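Local coordinates for dual specificity protein phosphatase 18 (Homo sapiens, PDB 2ESB), which removes phosphate from phosphotyrosine and, less readily, phosphothreonine in MAP-kinase peptides, as a dual-specificity phosphatase of the protein-tyrosine phosphatase family, at residues 22-27 against 92-97; 39-44 against 62-67. One frame throughout, in Å; residues are numbered along the deposited sequence.

Interaction 1 of 2, residues 22-27 against 92-97; sequences QITKSL and SVEMKQ. With ACT (acetate ion), chain B.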
loop_
_atom_site.group_PDB
_atom_site.type_symbol
_atom_site.label_atom_id
_atom_site.label_comp_id
_atom_site.label_asym_id
_atom_site.label_seq_id
_atom_site.Cartn_x
_atom_site.Cartn_y
_atom_site.Cartn_z
ATOM N N GLN A 22 4.176 -7.025 -8.417
ATOM C CA GLN A 22 5.318 -7.094 -7.528
ATOM C C GLN A 22 5.950 -5.713 -7.348
ATOM O O GLN A 22 6.245 -5.026 -8.324
ATOM C CB GLN A 22 6.355 -8.091 -8.050
ATOM C CG GLN A 22 7.534 -8.235 -7.086
ATOM C CD GLN A 22 8.396 -9.462 -7.356
ATOM O OE1 GLN A 22 8.469 -9.952 -8.473
ATOM N NE2 GLN A 22 9.065 -9.943 -6.325
ATOM N N ILE A 23 6.155 -5.303 -6.099
ATOM C CA ILE A 23 6.741 -3.992 -5.840
ATOM C C ILE A 23 8.209 -4.116 -5.444
ATOM O O ILE A 23 9.041 -3.332 -5.895
ATOM C CB ILE A 23 5.983 -3.236 -4.732
ATOM C CG1 ILE A 23 4.472 -3.278 -4.991
ATOM C CG2 ILE A 23 6.473 -1.789 -4.668
ATOM C CD1 ILE A 23 4.046 -2.815 -6.384
ATOM N N THR A 24 8.527 -5.088 -4.592
ATOM C CA THR A 24 9.909 -5.305 -4.172
ATOM C C THR A 24 10.110 -6.807 -4.156
ATOM O O THR A 24 9.213 -7.553 -4.524
ATOM C CB THR A 24 10.187 -4.779 -2.753
ATOM O OG1 THR A 24 9.527 -5.625 -1.805
ATOM C CG2 THR A 24 9.685 -3.322 -2.595
ATOM N N LYS A 25 11.280 -7.257 -3.721
ATOM C CA LYS A 25 11.543 -8.688 -3.678
ATOM C C LYS A 25 10.592 -9.409 -2.728
ATOM O O LYS A 25 10.363 -10.606 -2.877
ATOM C CB LYS A 25 12.990 -8.950 -3.250
ATOM C CG LYS A 25 13.336 -8.470 -1.843
ATOM C CD LYS A 25 14.765 -8.843 -1.509
ATOM C CE LYS A 25 15.074 -8.682 -0.035
ATOM N NZ LYS A 25 16.430 -9.232 0.268
ATOM N N SER A 26 10.015 -8.690 -1.769
ATOM C CA SER A 26 9.115 -9.336 -0.809
ATOM C C SER A 26 7.760 -8.655 -0.616
ATOM O O SER A 26 7.050 -8.933 0.360
ATOM C CB SER A 26 9.793 -9.428 0.555
ATOM O OG SER A 26 9.865 -8.147 1.154
ATOM N N LEU A 27 7.403 -7.747 -1.514
ATOM C CA LEU A 27 6.123 -7.065 -1.385
ATOM C C LEU A 27 5.387 -7.010 -2.706
ATOM O O LEU A 27 5.991 -6.739 -3.747
ATOM C CB LEU A 27 6.327 -5.647 -0.864
ATOM C CG LEU A 27 5.041 -4.828 -0.693
ATOM C CD1 LEU A 27 4.174 -5.448 0.403
ATOM C CD2 LEU A 27 5.413 -3.377 -0.339
ATOM N N SER A 92 9.523 -7.124 8.786
ATOM C CA SER A 92 9.784 -8.336 9.572
ATOM C C SER A 92 9.556 -9.600 8.758
ATOM O O SER A 92 10.313 -10.563 8.881
ATOM C CB SER A 92 8.905 -8.383 10.818
ATOM O OG SER A 92 9.194 -7.292 11.669
ATOM N N VAL A 93 8.501 -9.604 7.944
ATOM C CA VAL A 93 8.206 -10.752 7.088
ATOM C C VAL A 93 9.377 -10.956 6.144
ATOM O O VAL A 93 9.826 -12.084 5.928
ATOM C CB VAL A 93 6.916 -10.526 6.256
ATOM C CG1 VAL A 93 6.752 -11.622 5.204
ATOM C CG2 VAL A 93 5.711 -10.523 7.179
ATOM N N GLU A 94 9.887 -9.865 5.586
ATOM C CA GLU A 94 11.012 -9.981 4.669
ATOM C C GLU A 94 12.228 -10.546 5.397
ATOM O O GLU A 94 12.910 -11.430 4.888
ATOM C CB GLU A 94 11.365 -8.617 4.069
ATOM C CG GLU A 94 12.584 -8.668 3.138
ATOM C CD GLU A 94 12.851 -7.344 2.448
ATOM O OE1 GLU A 94 12.160 -7.032 1.456
ATOM O OE2 GLU A 94 13.747 -6.610 2.908
ATOM N N MET A 95 12.490 -10.034 6.596
ATOM C CA MET A 95 13.627 -10.499 7.380
ATOM C C MET A 95 13.530 -11.987 7.659
ATOM O O MET A 95 14.546 -12.671 7.785
ATOM C CB MET A 95 13.718 -9.731 8.698
ATOM C CG MET A 95 13.983 -8.242 8.502
ATOM S SD MET A 95 15.326 -7.977 7.318
ATOM C CE MET A 95 16.731 -8.089 8.417
ATOM N N LYS A 96 12.305 -12.490 7.736
ATOM C CA LYS A 96 12.088 -13.904 7.994
ATOM C C LYS A 96 11.984 -14.698 6.701
ATOM O O LYS A 96 11.486 -15.822 6.702
ATOM C CB LYS A 96 10.821 -14.089 8.839
ATOM C CG LYS A 96 10.881 -13.322 10.154
ATOM C CD LYS A 96 10.144 -14.024 11.274
ATOM C CE LYS A 96 10.537 -13.420 12.615
ATOM N NZ LYS A 96 10.083 -14.256 13.758
ATOM N N GLN A 97 12.436 -14.101 5.598
ATOM C CA GLN A 97 12.417 -14.764 4.295
ATOM C C GLN A 97 11.026 -15.073 3.754
ATOM O O GLN A 97 10.845 -16.034 3.002
ATOM C CB GLN A 97 13.222 -16.074 4.349
ATOM C CG GLN A 97 14.663 -15.902 4.793
ATOM C CD GLN A 97 15.422 -14.938 3.908
ATOM O OE1 GLN A 97 15.533 -15.142 2.696
ATOM N NE2 GLN A 97 15.951 -13.877 4.509
HETATM C C ACT B . 14.491 -5.451 -3.642
HETATM O O ACT B . 13.298 -5.610 -3.294
HETATM O OXT ACT B . 15.397 -5.094 -2.854
HETATM C CH3 ACT B . 14.823 -5.719 -5.126
HETATM O O HOH W 1 11.038 -4.757 0.213
#

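Interaction 2 of 2, residues 39-44 against 62-67; sequences LMLSSN and EDIQYM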
loop_
_atom_site.group_PDB
_atom_site.type_symbol
_atom_site.label_atom_id
_atom_site.label_comp_id
_atom_site.label_asym_id
_atom_site.label_seq_id
_atom_site.Cartn_x
_atom_site.Cartn_y
_atom_site.Cartn_z
ATOM N N LEU A 39 -3.626 -20.515 -6.100
ATOM C CA LEU A 39 -2.489 -20.801 -6.973
ATOM C C LEU A 39 -1.548 -19.622 -7.129
ATOM O O LEU A 39 -0.328 -19.783 -7.135
ATOM C CB LEU A 39 -2.972 -21.231 -8.360
ATOM C CG LEU A 39 -3.514 -22.655 -8.460
ATOM C CD1 LEU A 39 -3.943 -22.935 -9.896
ATOM C CD2 LEU A 39 -2.444 -23.637 -8.018
ATOM N N MET A 40 -2.129 -18.437 -7.260
ATOM C CA MET A 40 -1.352 -17.230 -7.428
ATOM C C MET A 40 -0.552 -16.919 -6.172
ATOM O O MET A 40 0.580 -16.442 -6.246
ATOM C CB MET A 40 -2.277 -16.066 -7.759
ATOM C CG MET A 40 -1.550 -14.883 -8.356
ATOM S SD MET A 40 -2.708 -13.763 -9.124
ATOM C CE MET A 40 -3.058 -14.657 -10.608
ATOM N N LEU A 41 -1.147 -17.174 -5.014
ATOM C CA LEU A 41 -0.454 -16.927 -3.757
ATOM C C LEU A 41 0.723 -17.896 -3.621
ATOM O O LEU A 41 1.853 -17.493 -3.327
ATOM C CB LEU A 41 -1.410 -17.113 -2.573
ATOM C CG LEU A 41 -2.562 -16.106 -2.494
ATOM C CD1 LEU A 41 -3.491 -16.496 -1.365
ATOM C CD2 LEU A 41 -2.018 -14.690 -2.295
ATOM N N SER A 42 0.472 -19.180 -3.840
ATOM C CA SER A 42 1.556 -20.142 -3.696
ATOM C C SER A 42 2.646 -19.976 -4.758
ATOM O O SER A 42 3.837 -20.078 -4.451
ATOM C CB SER A 42 1.006 -21.577 -3.705
ATOM O OG SER A 42 0.259 -21.833 -4.872
ATOM N N SER A 43 2.250 -19.688 -5.995
ATOM C CA SER A 43 3.221 -19.535 -7.073
ATOM C C SER A 43 4.127 -18.311 -6.883
ATOM O O SER A 43 5.252 -18.285 -7.373
ATOM C CB SER A 43 2.507 -19.447 -8.423
ATOM O OG SER A 43 1.963 -18.156 -8.614
ATOM N N ASN A 44 3.633 -17.291 -6.190
ATOM C CA ASN A 44 4.436 -16.106 -5.932
ATOM C C ASN A 44 5.014 -16.195 -4.525
ATOM O O ASN A 44 5.551 -15.223 -3.994
ATOM C CB ASN A 44 3.587 -14.846 -6.084
ATOM C CG ASN A 44 3.294 -14.521 -7.532
ATOM O OD1 ASN A 44 4.112 -13.917 -8.215
ATOM N ND2 ASN A 44 2.132 -14.943 -8.012
ATOM N N GLU A 62 -4.104 -22.603 3.818
ATOM C CA GLU A 62 -3.105 -23.202 4.686
ATOM C C GLU A 62 -1.712 -22.614 4.493
ATOM O O GLU A 62 -1.305 -22.307 3.375
ATOM C CB GLU A 62 -3.056 -24.711 4.425
ATOM C CG GLU A 62 -3.045 -25.571 5.677
ATOM C CD GLU A 62 -4.168 -25.209 6.628
ATOM O OE1 GLU A 62 -4.020 -24.214 7.371
ATOM O OE2 GLU A 62 -5.202 -25.912 6.627
ATOM N N ASP A 63 -0.995 -22.452 5.600
ATOM C CA ASP A 63 0.371 -21.944 5.577
ATOM C C ASP A 63 0.550 -20.504 5.097
ATOM O O ASP A 63 1.630 -20.103 4.663
ATOM C CB ASP A 63 1.235 -22.890 4.754
ATOM C CG ASP A 63 1.319 -24.275 5.382
ATOM O OD1 ASP A 63 1.388 -25.264 4.629
ATOM O OD2 ASP A 63 1.317 -24.366 6.633
ATOM N N ILE A 64 -0.520 -19.732 5.163
ATOM C CA ILE A 64 -0.439 -18.323 4.815
ATOM C C ILE A 64 -1.021 -17.595 6.016
ATOM O O ILE A 64 -2.017 -18.039 6.589
ATOM C CB ILE A 64 -1.251 -17.993 3.549
ATOM C CG1 ILE A 64 -0.628 -18.722 2.349
ATOM C CG2 ILE A 64 -1.262 -16.481 3.324
ATOM C CD1 ILE A 64 -1.349 -18.504 1.034
ATOM N N GLN A 65 -0.374 -16.508 6.421
ATOM C CA GLN A 65 -0.842 -15.716 7.558
ATOM C C GLN A 65 -1.659 -14.541 7.039
ATOM O O GLN A 65 -1.286 -13.929 6.042
ATOM C CB GLN A 65 0.357 -15.198 8.368
ATOM C CG GLN A 65 -0.040 -14.563 9.691
ATOM C CD GLN A 65 1.127 -13.848 10.366
ATOM O OE1 GLN A 65 2.265 -14.321 10.327
ATOM N NE2 GLN A 65 0.843 -12.707 10.994
ATOM N N TYR A 66 -2.770 -14.231 7.709
ATOM C CA TYR A 66 -3.646 -13.135 7.289
ATOM C C TYR A 66 -3.929 -12.137 8.407
ATOM O O TYR A 66 -3.892 -12.483 9.586
ATOM C CB TYR A 66 -5.012 -13.675 6.817
ATOM C CG TYR A 66 -4.974 -14.594 5.613
ATOM C CD1 TYR A 66 -4.607 -15.932 5.742
ATOM C CD2 TYR A 66 -5.305 -14.120 4.347
ATOM C CE1 TYR A 66 -4.571 -16.782 4.638
ATOM C CE2 TYR A 66 -5.271 -14.967 3.221
ATOM C CZ TYR A 66 -4.904 -16.295 3.378
ATOM O OH TYR A 66 -4.878 -17.138 2.286
ATOM N N MET A 67 -4.216 -10.899 8.025
ATOM C CA MET A 67 -4.592 -9.874 8.988
ATOM C C MET A 67 -5.403 -8.833 8.232
ATOM O O MET A 67 -5.389 -8.789 6.999
ATOM C CB MET A 67 -3.371 -9.219 9.642
ATOM C CG MET A 67 -2.647 -8.218 8.771
ATOM S SD MET A 67 -1.326 -7.434 9.718
ATOM C CE MET A 67 -2.312 -6.181 10.573
#

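Interaction 1 of 2, residues 22-27 against 92-97
The carboxylate of E94 has K25 over one face: CE sits almost straight above CD, at 3.6 Å, with the lysine chain crossing the glutamate at about a right angle. S26 OG donates to E94 OE1 over 2.6 Å from the anti side, 20° out of the carboxylate plane and tilted to the face away from the lysine. A water bonded to T24 OG1 also donates to OE1, so this oxygen takes two donors, while the K25 ammonium stays beyond salt-bridge range, NZ to OE2 being 4.6 Å. E94 reaches across because CG lies opposite the backbone N (chi1 178°) and the chain continues extended. Shortened to an alanine here, the side chain would probably leave S26 OG and the water without their shared acceptor and the lysine without the carboxylate beneath it. Nearer the backbone, beside CB and CG of K25, an acetate, probably from the crystallisation liquor, takes the K25 N-H at 2.6 Å and nearly straight (166°). T24 OG1 accepts from S26 N at 3.1 Å, an ST turn in the tight connection between antiparallel strands 21-24 and 27-30. This hairpin tip thus meets the last turn of helix 83-95, which Q97, with positive phi, closes in a Schellman motif.

Interaction 2 of 2, residues 39-44 against 62-67
L41 and I64 meet methyl to methyl, CD1 of the leucine lying 3.8 Å from CD1 of the isoleucine. CG of L41 and CG1 of I64 both lie beside the backbone N, opposite the carbonyl carbon (chi1 -65° in each), and the second torsion is extended in each, which carries the two terminal methyls out to the meeting point. The chains cross at roughly a right angle, and the isoleucine CD1 also rests 3.9 Å from L41 CB, so it lies against the base of the leucine as well as its end. Y66 arrives from the opposite direction to L41 and offers its hydroxyl, OH being 4.0 Å from L41 CD1; that hydroxyl is hydrogen-bonded to the backbone N of Y61. In the alpha/beta fold of the phosphatase domain, this apolar touch sets helix 38-43, in the connection between parallel strands 27-30 and 48-51, against edge strand 65-68 and the loop leading into it. I64 and Y66 both also lean on V49 of the neighbouring strand 48-51. Where the helix ends, the N44 amide folds back: ND2 gives M40 O a bond of 2.8 Å, nearly straight and within the amide plane, and N44 N bonds to the same carbonyl oxygen.

From the N terminus, the chain follows strand 21-24 and turns back through K25 and S26 into 27-30; that turn is one half of interaction 1. Next come helix 38-43 and strand 48-51; a loop then leads to strand 65-68, where interaction 2 closes a short loop of 17 intervening residues. The last turn of helix 83-95 then comes back to the hairpin, closing the longer loop of 64 intervening residues. Interaction 2 therefore falls wholly within interaction 1, and the two do not cross. Their centres are about 13 Å apart. In the five-stranded sheet, interaction 1 joins a helix to the turn of the hairpin that holds one edge strand, interaction 2 a helix to the other edge strand, 65-68, and the loop before it.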